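Local coordinates for lipase (Streptomyces rimosus, PDB 5MAL), which hydrolyses triacylglycerols and other esters, preferring medium-length acyl chains, and releases the free fatty acid, at residues D9-G14 with Y215-N220; G25-S30 with T50-A55; K32-L37 with S76-G81; Y141-K146 with A162-A167; G186-T191 with K224-V229. All blocks are in the same frame, centred on the assembly; numbering follows the deposited sequence.

Interaction 1 (D9-G14 with Y215-N220)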
# COMPACT_ATOMS: atom_id res chain seq x y z
N ASP A 9 -3.51 -4.57 -1.19
CA ASP A 9 -2.47 -5.24 -1.95
C ASP A 9 -1.33 -5.61 -1.03
O ASP A 9 -1.53 -5.82 0.15
CB ASP A 9 -1.98 -4.37 -3.10
CG ASP A 9 -1.56 -2.98 -2.65
OD1 ASP A 9 -1.20 -2.79 -1.47
OD2 ASP A 9 -1.58 -2.08 -3.51
N SER A 10 -0.12 -5.68 -1.59
CA SER A 10 1.00 -6.24 -0.88
C SER A 10 1.50 -5.31 0.22
O SER A 10 2.19 -5.74 1.14
CB SER A 10 2.12 -6.55 -1.86
OG SER A 10 2.30 -5.43 -2.71
N TYR A 11 1.18 -4.02 0.11
CA TYR A 11 1.62 -3.09 1.15
C TYR A 11 0.79 -3.29 2.40
O TYR A 11 1.18 -2.88 3.50
CB TYR A 11 1.55 -1.64 0.68
CG TYR A 11 2.66 -1.36 -0.30
CD1 TYR A 11 2.59 -1.86 -1.59
CD2 TYR A 11 3.79 -0.66 0.07
CE1 TYR A 11 3.60 -1.66 -2.48
CE2 TYR A 11 4.83 -0.46 -0.83
CZ TYR A 11 4.71 -0.97 -2.11
OH TYR A 11 5.71 -0.77 -3.04
N SER A 12 -0.38 -3.91 2.23
CA SER A 12 -1.23 -4.19 3.37
C SER A 12 -1.03 -5.62 3.82
O SER A 12 -1.08 -5.90 5.01
CB SER A 12 -2.71 -3.96 3.05
OG SER A 12 -2.96 -2.57 2.89
N SER A 13 -0.85 -6.53 2.86
CA SER A 13 -0.63 -7.92 3.23
C SER A 13 0.70 -8.05 3.94
O SER A 13 0.86 -8.86 4.84
CB SER A 13 -0.68 -8.86 2.02
OG SER A 13 0.55 -8.84 1.30
N GLY A 14 1.66 -7.23 3.53
CA GLY A 14 2.95 -7.19 4.20
C GLY A 14 4.04 -7.99 3.50
O GLY A 14 4.94 -8.50 4.15
N TYR A 215 10.93 -2.95 -3.04
CA TYR A 215 10.14 -1.72 -2.86
C TYR A 215 9.00 -1.86 -1.87
O TYR A 215 8.17 -0.96 -1.72
CB TYR A 215 9.59 -1.23 -4.20
CG TYR A 215 10.70 -0.80 -5.11
CD1 TYR A 215 11.38 0.39 -4.87
CD2 TYR A 215 11.09 -1.59 -6.18
CE1 TYR A 215 12.41 0.79 -5.69
CE2 TYR A 215 12.14 -1.20 -7.00
CZ TYR A 215 12.79 -0.01 -6.75
OH TYR A 215 13.82 0.41 -7.56
N HIS A 216 8.95 -2.98 -1.16
CA HIS A 216 7.94 -3.13 -0.13
C HIS A 216 8.50 -2.78 1.23
O HIS A 216 9.70 -2.79 1.42
CB HIS A 216 7.39 -4.54 -0.15
CG HIS A 216 6.49 -4.79 -1.30
ND1 HIS A 216 6.96 -5.06 -2.57
CD2 HIS A 216 5.14 -4.71 -1.41
CE1 HIS A 216 5.93 -5.18 -3.40
NE2 HIS A 216 4.82 -4.97 -2.71
N PRO A 217 7.62 -2.46 2.19
CA PRO A 217 8.14 -2.12 3.51
C PRO A 217 8.85 -3.30 4.15
O PRO A 217 8.45 -4.45 3.97
CB PRO A 217 6.89 -1.77 4.30
CG PRO A 217 5.92 -1.31 3.27
CD PRO A 217 6.17 -2.22 2.09
N THR A 218 9.92 -3.00 4.87
CA THR A 218 10.57 -3.98 5.71
C THR A 218 9.68 -4.24 6.91
O THR A 218 8.63 -3.60 7.06
CB THR A 218 11.92 -3.49 6.18
OG1 THR A 218 11.72 -2.35 7.04
CG2 THR A 218 12.79 -3.08 4.99
N ALA A 219 10.10 -5.15 7.79
CA ALA A 219 9.37 -5.36 9.03
C ALA A 219 9.29 -4.05 9.82
O ALA A 219 8.24 -3.73 10.38
CB ALA A 219 10.04 -6.45 9.87
N ASN A 220 10.39 -3.30 9.83
CA ASN A 220 10.46 -2.03 10.54
C ASN A 220 9.51 -1.02 9.87
O ASN A 220 8.85 -0.23 10.54
CB ASN A 220 11.91 -1.50 10.57
CG ASN A 220 12.15 -0.48 11.67
OD1 ASN A 220 11.23 -0.12 12.40
ND2 ASN A 220 13.38 -0.01 11.80
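Ser10 and His216 meet here as the catalytic pair of an SGNH (GDSL-family) hydrolase. Ser10 is the nucleophile and His216 is the inferred active-site histidine. Ser10 OG lies 2.6 Å from His216 NE2 in a hydrogen bond whose donor is not fixed. It comes to the imidazole at the edge, in the ring plane. The OG sits between the backbone N and the carbonyl carbon of Ser10 (chi1 47°), the crowded position, and this aims it at the histidine. Tyr11 holds the imidazole from one face. The two rings form an offset stack, with centroids 4.5 Å apart and planes 30° apart. Tyr11 OH lies 2.8 Å from Tyr215 O, a weak bond whose proton has another acceptor within reach. Pro217 CD packs 3.5 Å from Tyr11 CD2. Further out, His216 ND1 bonds to the backbone O of Ser214, a carbonyl rather than a carboxylate, which fits a Ser-His dyad. That bond would probably fix the rotation of the ring. Asp9 does not take the third place of a triad. It caps helix 10-13 instead, with Asp9 OD1 accepting from Tyr11 N at 3.1 Å, met from above the carboxylate plane.

Interaction 2 (G25-S30 with T50-A55)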
# COMPACT_ATOMS: atom_id res chain seq x y z
N GLY A 25 -1.69 -18.38 1.26
CA GLY A 25 -1.17 -18.72 -0.05
C GLY A 25 -0.35 -17.59 -0.63
O GLY A 25 0.43 -16.93 0.05
N SER A 26 -0.58 -17.32 -1.91
CA SER A 26 0.20 -16.32 -2.61
C SER A 26 -0.12 -14.90 -2.15
O SER A 26 0.53 -13.95 -2.56
CB SER A 26 -0.03 -16.44 -4.11
OG SER A 26 -1.35 -16.08 -4.44
N CYS A 27 -1.13 -14.76 -1.29
CA CYS A 27 -1.48 -13.44 -0.78
C CYS A 27 -0.37 -12.86 0.07
O CYS A 27 -0.24 -11.65 0.18
CB CYS A 27 -2.78 -13.50 0.03
SG CYS A 27 -4.24 -13.64 -1.00
N LYS A 28 0.45 -13.74 0.67
CA LYS A 28 1.59 -13.34 1.46
C LYS A 28 1.16 -12.37 2.56
O LYS A 28 1.67 -11.27 2.67
CB LYS A 28 2.66 -12.70 0.57
CG LYS A 28 3.53 -13.70 -0.17
CD LYS A 28 4.49 -14.41 0.76
CE LYS A 28 5.46 -15.29 -0.02
NZ LYS A 28 6.26 -16.16 0.89
N ARG A 29 0.20 -12.79 3.37
CA ARG A 29 -0.21 -11.99 4.52
C ARG A 29 0.71 -12.22 5.70
O ARG A 29 0.69 -13.27 6.35
CB ARG A 29 -1.66 -12.30 4.89
CG ARG A 29 -2.63 -11.67 3.89
CD ARG A 29 -4.08 -11.81 4.34
NE ARG A 29 -4.62 -13.15 4.17
CZ ARG A 29 -5.28 -13.59 3.10
NH1 ARG A 29 -5.47 -12.80 2.06
NH2 ARG A 29 -5.74 -14.84 3.07
N SER A 30 1.51 -11.20 5.98
CA SER A 30 2.50 -11.24 7.02
C SER A 30 1.92 -10.98 8.40
O SER A 30 1.08 -10.10 8.55
CB SER A 30 3.57 -10.20 6.72
OG SER A 30 4.36 -9.97 7.87
N THR A 50 -7.91 -9.97 4.35
CA THR A 50 -8.11 -10.46 2.99
C THR A 50 -7.19 -9.75 1.98
O THR A 50 -7.23 -10.05 0.79
CB THR A 50 -9.58 -10.29 2.54
OG1 THR A 50 -9.96 -8.92 2.65
CG2 THR A 50 -10.48 -11.13 3.42
N ALA A 51 -6.38 -8.82 2.46
CA ALA A 51 -5.39 -8.18 1.61
C ALA A 51 -4.55 -9.24 0.91
O ALA A 51 -4.33 -10.32 1.46
CB ALA A 51 -4.50 -7.23 2.43
N CYS A 52 -4.05 -8.93 -0.27
CA CYS A 52 -3.41 -9.96 -1.06
C CYS A 52 -2.39 -9.38 -2.00
O CYS A 52 -2.66 -8.44 -2.74
CB CYS A 52 -4.48 -10.75 -1.84
SG CYS A 52 -3.90 -12.34 -2.50
N SER A 53 -1.19 -9.94 -1.97
CA SER A 53 -0.15 -9.51 -2.88
C SER A 53 -0.66 -9.56 -4.31
O SER A 53 -1.31 -10.53 -4.71
CB SER A 53 1.09 -10.39 -2.73
OG SER A 53 2.07 -10.01 -3.68
N GLY A 54 -0.39 -8.51 -5.07
CA GLY A 54 -0.76 -8.48 -6.47
C GLY A 54 -2.13 -7.90 -6.73
O GLY A 54 -2.49 -7.67 -7.89
N ALA A 55 -2.90 -7.67 -5.67
CA ALA A 55 -4.27 -7.21 -5.81
C ALA A 55 -4.41 -5.88 -6.53
O ALA A 55 -3.72 -4.90 -6.23
CB ALA A 55 -4.96 -7.12 -4.46
O HOH W 1 -1.60 -13.52 -4.89
O HOH W 2 -8.00 -12.51 -0.07
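This is a disulfide-centred contact between two loops, one leading to helix 34-40 and the other following strand 46-49. Cys27 SG and Cys52 SG are bonded at 2.0 Å, with a chi3 of -85°. The sulfurs are delivered by different torsions. Cys27 SG is anti to its carbonyl carbon, while Cys52 SG is anti to its backbone N. Beside the bridge, Ser53 N donates to Cys27 O at 2.9 Å, in the carbonyl plane and on a lone pair. In this SGNH hydrolase fold, the 50-55 loop leaves an edge strand of the parallel sheet and brings the Ser53 side chain about 4 Å, nearest atoms, from that of the nucleophile Ser10. Arg29 makes the other direct bond. Its chain bends at chi3 and lays CG and CD along Ala51 O. Arg29 NH1 then donates to Ala51 O at 2.8 Å, with the oxygen near the guanidinium plane but the donor above the carbonyl plane. An alanine at Arg29 would lose this bond and would probably loosen the hold on the 50-51 backbone. Two waters bridge the loops. One donates to Ser53 O and meets Ser26 OG at 2.6 Å. The other donates to Thr50 O and bonds weakly to Arg29 NH1.

Interaction 3 (K32-L37 with S76-G81)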
# COMPACT_ATOMS: atom_id res chain seq x y z
N LYS A 32 3.62 -9.64 10.51
CA LYS A 32 4.28 -8.39 10.85
C LYS A 32 3.79 -7.25 9.96
O LYS A 32 4.35 -6.15 10.00
CB LYS A 32 5.79 -8.53 10.74
CG LYS A 32 6.36 -9.54 11.72
CD LYS A 32 7.87 -9.54 11.74
CE LYS A 32 8.40 -10.69 12.58
NZ LYS A 32 8.10 -10.52 14.02
N SER A 33 2.76 -7.51 9.18
CA SER A 33 2.08 -6.46 8.41
C SER A 33 1.34 -5.51 9.34
O SER A 33 0.98 -5.89 10.46
CB SER A 33 1.08 -7.09 7.45
OG SER A 33 0.04 -7.69 8.19
N TYR A 34 1.06 -4.29 8.90
CA TYR A 34 0.42 -3.39 9.86
C TYR A 34 -0.97 -3.90 10.28
O TYR A 34 -1.33 -3.76 11.43
CB TYR A 34 0.35 -1.94 9.33
CG TYR A 34 -0.62 -1.72 8.20
CD1 TYR A 34 -1.96 -1.44 8.46
CD2 TYR A 34 -0.18 -1.76 6.89
CE1 TYR A 34 -2.84 -1.25 7.43
CE2 TYR A 34 -1.06 -1.56 5.84
CZ TYR A 34 -2.39 -1.31 6.13
OH TYR A 34 -3.29 -1.11 5.12
N PRO A 35 -1.74 -4.56 9.37
CA PRO A 35 -3.02 -5.02 9.92
C PRO A 35 -2.86 -6.11 10.96
O PRO A 35 -3.57 -6.09 11.96
CB PRO A 35 -3.75 -5.57 8.68
CG PRO A 35 -3.17 -4.81 7.55
CD PRO A 35 -1.71 -4.74 7.90
N ALA A 36 -1.95 -7.05 10.74
CA ALA A 36 -1.75 -8.12 11.70
C ALA A 36 -1.21 -7.55 13.02
O ALA A 36 -1.62 -7.97 14.10
CB ALA A 36 -0.80 -9.16 11.15
N LEU A 37 -0.30 -6.59 12.94
CA LEU A 37 0.20 -5.93 14.14
C LEU A 37 -0.91 -5.19 14.88
O LEU A 37 -0.96 -5.19 16.12
CB LEU A 37 1.32 -4.96 13.80
CG LEU A 37 2.62 -5.59 13.28
CD1 LEU A 37 3.59 -4.48 12.91
CD2 LEU A 37 3.24 -6.51 14.31
N SER A 76 -9.40 -1.23 6.72
CA SER A 76 -8.20 -0.57 6.22
C SER A 76 -7.93 -1.02 4.80
O SER A 76 -8.30 -2.13 4.41
CB SER A 76 -6.98 -0.85 7.11
OG SER A 76 -6.71 -2.23 7.19
N ILE A 77 -7.25 -0.19 4.03
CA ILE A 77 -6.91 -0.60 2.68
C ILE A 77 -5.76 0.20 2.10
O ILE A 77 -5.65 1.40 2.37
CB ILE A 77 -8.15 -0.49 1.75
CG1 ILE A 77 -7.85 -1.11 0.38
CG2 ILE A 77 -8.63 0.97 1.66
CD1 ILE A 77 -9.11 -1.33 -0.46
N THR A 78 -4.88 -0.49 1.39
CA THR A 78 -3.99 0.14 0.41
C THR A 78 -4.35 -0.55 -0.90
O THR A 78 -4.35 -1.76 -0.97
CB THR A 78 -2.48 -0.04 0.72
OG1 THR A 78 -2.16 -1.43 0.78
CG2 THR A 78 -2.09 0.62 2.04
N ILE A 79 -4.73 0.22 -1.91
CA ILE A 79 -5.00 -0.39 -3.21
C ILE A 79 -4.87 0.67 -4.28
O ILE A 79 -5.09 1.85 -4.02
CB ILE A 79 -6.41 -1.03 -3.30
CG1 ILE A 79 -6.49 -2.04 -4.45
CG2 ILE A 79 -7.49 0.04 -3.45
CD1 ILE A 79 -5.65 -3.29 -4.24
N GLY A 80 -4.46 0.24 -5.47
CA GLY A 80 -4.32 1.17 -6.57
C GLY A 80 -2.95 1.13 -7.21
O GLY A 80 -2.80 1.44 -8.39
N GLY A 81 -1.94 0.76 -6.43
CA GLY A 81 -0.60 0.66 -6.96
C GLY A 81 -0.52 -0.34 -8.11
O GLY A 81 0.07 -0.07 -9.14
O HOH W 3 -5.43 -3.12 5.06
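Helix 34-40 meets strand 74-78 here, where it packs on the parallel sheet of the SGNH hydrolase fold. The contact is buried and small. Tyr34 carries most of it from the first turn of the helix. Its CG lies between the backbone N and the carbonyl carbon (chi1 70°), and its CB points toward the strand. The direct contacts are van der Waals touches, and few. The Tyr34 hydroxyl meets the methyl of Thr78 tip to tip, with OH 3.7 Å from Thr78 CG2. Lower on the ring, Tyr34 CE1 passes 4.0 Å from Ser76 OG. Pro35 CD covers one face of the same ring, near its rim.

The polar link across the contact runs through water. One water bonds to Tyr34 OH at 2.9 Å and to Ser76 OG, in directions that are not decided. Each hydroxyl also has a protein partner: Tyr34 OH bonds to Ser12 OG, and Ser76 OG to Tyr4 OH. Ser12 OG bonds to Thr78 OG1 as well, so it joins both segments to the helix that carries the nucleophile. A leucine at Tyr34 would lose the hydroxyl and would probably leave both the water and Ser12 less firmly held.

The helix start has its own bonds. Ser33 is the N-cap, and its OG accepts from Ala36 N at 3.3 Å, with an N-H...O angle of 160°.

Interaction 4 (Y141-K146 with A162-A167)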
# COMPACT_ATOMS: atom_id res chain seq x y z
N TYR A 141 0.81 5.20 -0.08
CA TYR A 141 2.08 4.55 -0.31
C TYR A 141 3.18 5.52 0.05
O TYR A 141 2.98 6.73 0.00
CB TYR A 141 2.22 4.10 -1.77
CG TYR A 141 1.16 3.14 -2.22
CD1 TYR A 141 1.34 1.78 -2.09
CD2 TYR A 141 -0.04 3.60 -2.78
CE1 TYR A 141 0.36 0.88 -2.51
CE2 TYR A 141 -1.02 2.72 -3.19
CZ TYR A 141 -0.82 1.36 -3.07
OH TYR A 141 -1.78 0.47 -3.47
N PRO A 142 4.35 5.01 0.42
CA PRO A 142 5.42 5.96 0.74
C PRO A 142 6.11 6.40 -0.54
O PRO A 142 6.16 5.61 -1.48
CB PRO A 142 6.36 5.13 1.62
CG PRO A 142 6.22 3.73 1.08
CD PRO A 142 4.76 3.61 0.65
N ARG A 143 6.59 7.63 -0.59
CA ARG A 143 7.59 7.98 -1.58
C ARG A 143 8.74 7.02 -1.37
O ARG A 143 9.15 6.79 -0.23
CB ARG A 143 8.05 9.44 -1.44
CG ARG A 143 7.14 10.45 -2.11
CD ARG A 143 7.74 11.84 -1.98
NE ARG A 143 7.92 12.18 -0.58
CZ ARG A 143 7.08 12.91 0.13
NH1 ARG A 143 6.00 13.42 -0.46
NH2 ARG A 143 7.33 13.16 1.41
N PHE A 144 9.25 6.44 -2.45
CA PHE A 144 10.25 5.39 -2.32
C PHE A 144 11.65 5.91 -2.00
O PHE A 144 12.46 5.18 -1.42
CB PHE A 144 10.33 4.56 -3.60
CG PHE A 144 9.19 3.59 -3.80
CD1 PHE A 144 8.33 3.27 -2.77
CD2 PHE A 144 9.01 2.98 -5.04
CE1 PHE A 144 7.29 2.37 -2.97
CE2 PHE A 144 7.97 2.09 -5.25
CZ PHE A 144 7.11 1.78 -4.21
N TYR A 145 11.94 7.15 -2.39
CA TYR A 145 13.32 7.65 -2.36
C TYR A 145 13.49 8.96 -1.62
O TYR A 145 12.63 9.84 -1.68
CB TYR A 145 13.84 7.82 -3.79
CG TYR A 145 14.04 6.52 -4.48
CD1 TYR A 145 15.14 5.73 -4.18
CD2 TYR A 145 13.12 6.05 -5.42
CE1 TYR A 145 15.33 4.51 -4.79
CE2 TYR A 145 13.31 4.83 -6.04
CZ TYR A 145 14.42 4.06 -5.72
OH TYR A 145 14.65 2.84 -6.31
N LYS A 146 14.62 9.07 -0.93
CA LYS A 146 15.10 10.37 -0.46
C LYS A 146 15.95 10.94 -1.58
O LYS A 146 16.87 10.27 -2.05
CB LYS A 146 15.93 10.25 0.81
CG LYS A 146 16.66 11.54 1.15
CD LYS A 146 17.75 11.30 2.19
CE LYS A 146 18.11 12.58 2.95
NZ LYS A 146 17.75 13.81 2.18
N ALA A 162 11.00 10.53 -10.33
CA ALA A 162 9.82 10.20 -11.12
C ALA A 162 8.93 9.21 -10.38
O ALA A 162 7.71 9.36 -10.36
CB ALA A 162 10.24 9.64 -12.47
N ILE A 163 9.55 8.19 -9.80
CA ILE A 163 8.85 7.23 -8.94
C ILE A 163 8.24 7.92 -7.73
O ILE A 163 7.13 7.60 -7.33
CB ILE A 163 9.81 6.13 -8.48
CG1 ILE A 163 10.04 5.15 -9.60
CG2 ILE A 163 9.26 5.36 -7.32
CD1 ILE A 163 11.42 4.64 -9.62
N ASN A 164 8.98 8.84 -7.12
CA ASN A 164 8.43 9.63 -6.03
C ASN A 164 7.18 10.38 -6.46
O ASN A 164 6.20 10.45 -5.74
CB ASN A 164 9.45 10.62 -5.50
CG ASN A 164 10.41 10.00 -4.50
OD1 ASN A 164 10.38 8.81 -4.25
ND2 ASN A 164 11.25 10.83 -3.92
N ALA A 165 7.25 10.97 -7.65
CA ALA A 165 6.14 11.75 -8.19
C ALA A 165 4.91 10.87 -8.39
O ALA A 165 3.79 11.32 -8.14
CB ALA A 165 6.54 12.43 -9.50
N ALA A 166 5.13 9.65 -8.85
CA ALA A 166 4.06 8.66 -8.99
C ALA A 166 3.42 8.41 -7.63
O ALA A 166 2.21 8.36 -7.52
CB ALA A 166 4.60 7.36 -9.56
N ALA A 167 4.25 8.24 -6.60
CA ALA A 167 3.73 8.08 -5.25
C ALA A 167 2.94 9.31 -4.84
O ALA A 167 1.82 9.20 -4.33
CB ALA A 167 4.87 7.86 -4.27
O HOH W 4 7.66 6.24 -4.83
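The loop after strand 135-139 of the SGNH hydrolase fold docks here on helix 159-180. Asn164 carries the contact. With CG anti to the carbonyl carbon (chi1 -83°), its amide turns to the loop backbone and pairs with both the backbone N and O of Tyr145. Tyr145 N donates to Asn164 OD1 at 2.9 Å, in the amide plane and on a lone pair. Asn164 ND2 donates to Tyr145 O at 2.8 Å, from above the plane of that carbonyl. The two bonds fix the rotation of the amide and satisfy a buried side chain. A water also links the segments, accepting from Phe144 N and donating weakly to Ile163 O.

Apolar groups lie on either side of Asn164 in the helix sequence. Ile163 CG2 packs closely against Phe144 CD2, at 3.3 Å. Ile163 CD1 touches Tyr145 CE2 at 4.1 Å. One turn on from Ile163, the Ala167 methyl lies 3.8 Å from Arg143 CA. The Arg143 guanidinium forms a salt bridge with Asp168 of the same helix. The Phe144 ring meets that of Tyr215, and Tyr145 OH bonds to Tyr215 OH. The loop thus sits between helix 159-180 and Tyr215, the residue before His216, with helices 86-96 and 98-130 against Ile163.

Interaction 5 (G186-T191 with K224-V229)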
# COMPACT_ATOMS: atom_id res chain seq x y z
N GLY A 186 -4.56 7.91 5.55
CA GLY A 186 -3.35 7.85 6.35
C GLY A 186 -2.16 8.05 5.44
O GLY A 186 -1.83 7.19 4.60
N ASP A 187 -1.52 9.20 5.57
CA ASP A 187 -0.35 9.53 4.77
C ASP A 187 0.88 8.89 5.41
O ASP A 187 1.32 9.32 6.47
CB ASP A 187 -0.18 11.04 4.68
CG ASP A 187 1.05 11.46 3.90
OD1 ASP A 187 1.73 10.58 3.32
OD2 ASP A 187 1.32 12.68 3.85
N VAL A 188 1.45 7.88 4.77
CA VAL A 188 2.54 7.18 5.43
C VAL A 188 3.89 7.88 5.22
O VAL A 188 4.89 7.46 5.78
CB VAL A 188 2.64 5.71 4.98
CG1 VAL A 188 1.39 4.95 5.43
CG2 VAL A 188 2.86 5.59 3.48
N ASN A 189 3.91 8.97 4.46
CA ASN A 189 5.12 9.76 4.38
C ASN A 189 5.40 10.46 5.70
O ASN A 189 6.51 10.91 5.95
CB ASN A 189 5.02 10.79 3.27
CG ASN A 189 5.12 10.17 1.92
OD1 ASN A 189 5.98 9.31 1.69
ND2 ASN A 189 4.25 10.58 1.01
N THR A 190 4.38 10.55 6.55
CA THR A 190 4.58 11.18 7.84
C THR A 190 5.59 10.36 8.64
O THR A 190 6.38 10.90 9.41
CB THR A 190 3.27 11.33 8.61
OG1 THR A 190 2.63 10.06 8.73
CG2 THR A 190 2.34 12.27 7.87
N THR A 191 5.58 9.05 8.42
CA THR A 191 6.47 8.17 9.17
C THR A 191 7.66 7.69 8.34
O THR A 191 8.72 7.43 8.90
CB THR A 191 5.74 6.94 9.69
OG1 THR A 191 5.00 6.35 8.61
CG2 THR A 191 4.77 7.32 10.82
N LYS A 224 6.65 0.53 12.12
CA LYS A 224 6.79 1.93 12.49
C LYS A 224 6.49 2.91 11.39
O LYS A 224 6.43 4.12 11.63
CB LYS A 224 8.19 2.20 12.99
CG LYS A 224 8.33 1.76 14.41
CD LYS A 224 9.69 1.21 14.55
CE LYS A 224 10.74 2.28 14.37
NZ LYS A 224 12.10 1.82 14.79
N GLY A 225 6.31 2.41 10.17
CA GLY A 225 5.89 3.25 9.08
C GLY A 225 4.38 3.14 8.95
O GLY A 225 3.66 4.10 9.22
N TYR A 226 3.89 1.97 8.57
CA TYR A 226 2.45 1.81 8.36
C TYR A 226 1.61 1.75 9.62
O TYR A 226 0.62 2.46 9.73
CB TYR A 226 2.16 0.57 7.53
CG TYR A 226 2.14 0.91 6.08
CD1 TYR A 226 3.32 0.89 5.33
CD2 TYR A 226 0.96 1.29 5.45
CE1 TYR A 226 3.31 1.22 3.99
CE2 TYR A 226 0.94 1.63 4.12
CZ TYR A 226 2.12 1.60 3.40
OH TYR A 226 2.09 1.93 2.08
N LEU A 227 1.99 0.89 10.56
CA LEU A 227 1.14 0.66 11.73
C LEU A 227 0.86 1.95 12.52
O LEU A 227 -0.28 2.17 12.91
CB LEU A 227 1.76 -0.40 12.64
CG LEU A 227 1.05 -0.55 13.99
CD1 LEU A 227 -0.37 -1.05 13.81
CD2 LEU A 227 1.85 -1.49 14.90
N PRO A 228 1.88 2.81 12.73
CA PRO A 228 1.54 4.01 13.50
C PRO A 228 0.52 4.89 12.78
O PRO A 228 -0.29 5.57 13.42
CB PRO A 228 2.90 4.71 13.64
CG PRO A 228 3.89 3.59 13.61
CD PRO A 228 3.33 2.67 12.54
N VAL A 229 0.52 4.84 11.46
CA VAL A 229 -0.46 5.61 10.70
C VAL A 229 -1.87 5.02 10.87
O VAL A 229 -2.83 5.77 11.00
CB VAL A 229 -0.07 5.68 9.23
CG1 VAL A 229 -1.10 6.44 8.44
CG2 VAL A 229 1.27 6.39 9.13
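Val229 fills the contact between the end of strand 184-186 and the C-terminal helix of this SGNH hydrolase. Its CB points toward segment 186-191 and lies 4.1 Å from Val188 CG1. Its CG1, anti to the backbone N (chi1 178°), presses on the backbone of Gly186, 3.4 Å from CA. A side chain on Gly186 would point into this methyl, so the glycine fits the close approach. Its CG2 turns to the hydroxyls, 3.8 Å from Thr191 OG1 and 3.9 Å from Thr190 OG1.

Val188 extends the apolar patch. Its CG1 sits over one face of the Tyr226 ring in a CH-pi contact, 3.8 Å from the centroid and 22° off the ring normal. Thr191 supplies the polar contact. Its OG1 is 2.7 Å from Gly225 O and also within bonding distance of Val188 O, and its single proton is not settled between them. Gly225 O lies in the wider pi-type turn at 224-226. Asp187 caps the start of helix 189-192 through Asn189 N. Tyr226 OH bonds to Gly140 O, just past strand 135-139. Helix 219-232 is therefore set against the edge strand 184-186 and its neighbour 135-139, with helix 34-40 meeting Leu227.

In the fold
From the N terminus, strand 3-8 leads into 9-14, whose partner comes only at 215-220. Interaction 1 therefore closes the longest loop. Interactions 2, 3 and 4 all fall within it. Interactions 2 and 3 cross, since their segments alternate. Interaction 2 ties the loop before helix 34-40 to the loop after strand 46-49, and interaction 3 ties helix 34-40 to strand 74-78. Interaction 4 is in series after both and closes a short loop between strand 135-139 and helix 159-180. Interaction 5 opens at the last strand and closes beyond 215-220, so it crosses interaction 1. Both use helix 219-232. Tyr141 links interactions 1, 3 and 4. Interactions 2 and 4 lie on opposite sides of the chain's centre.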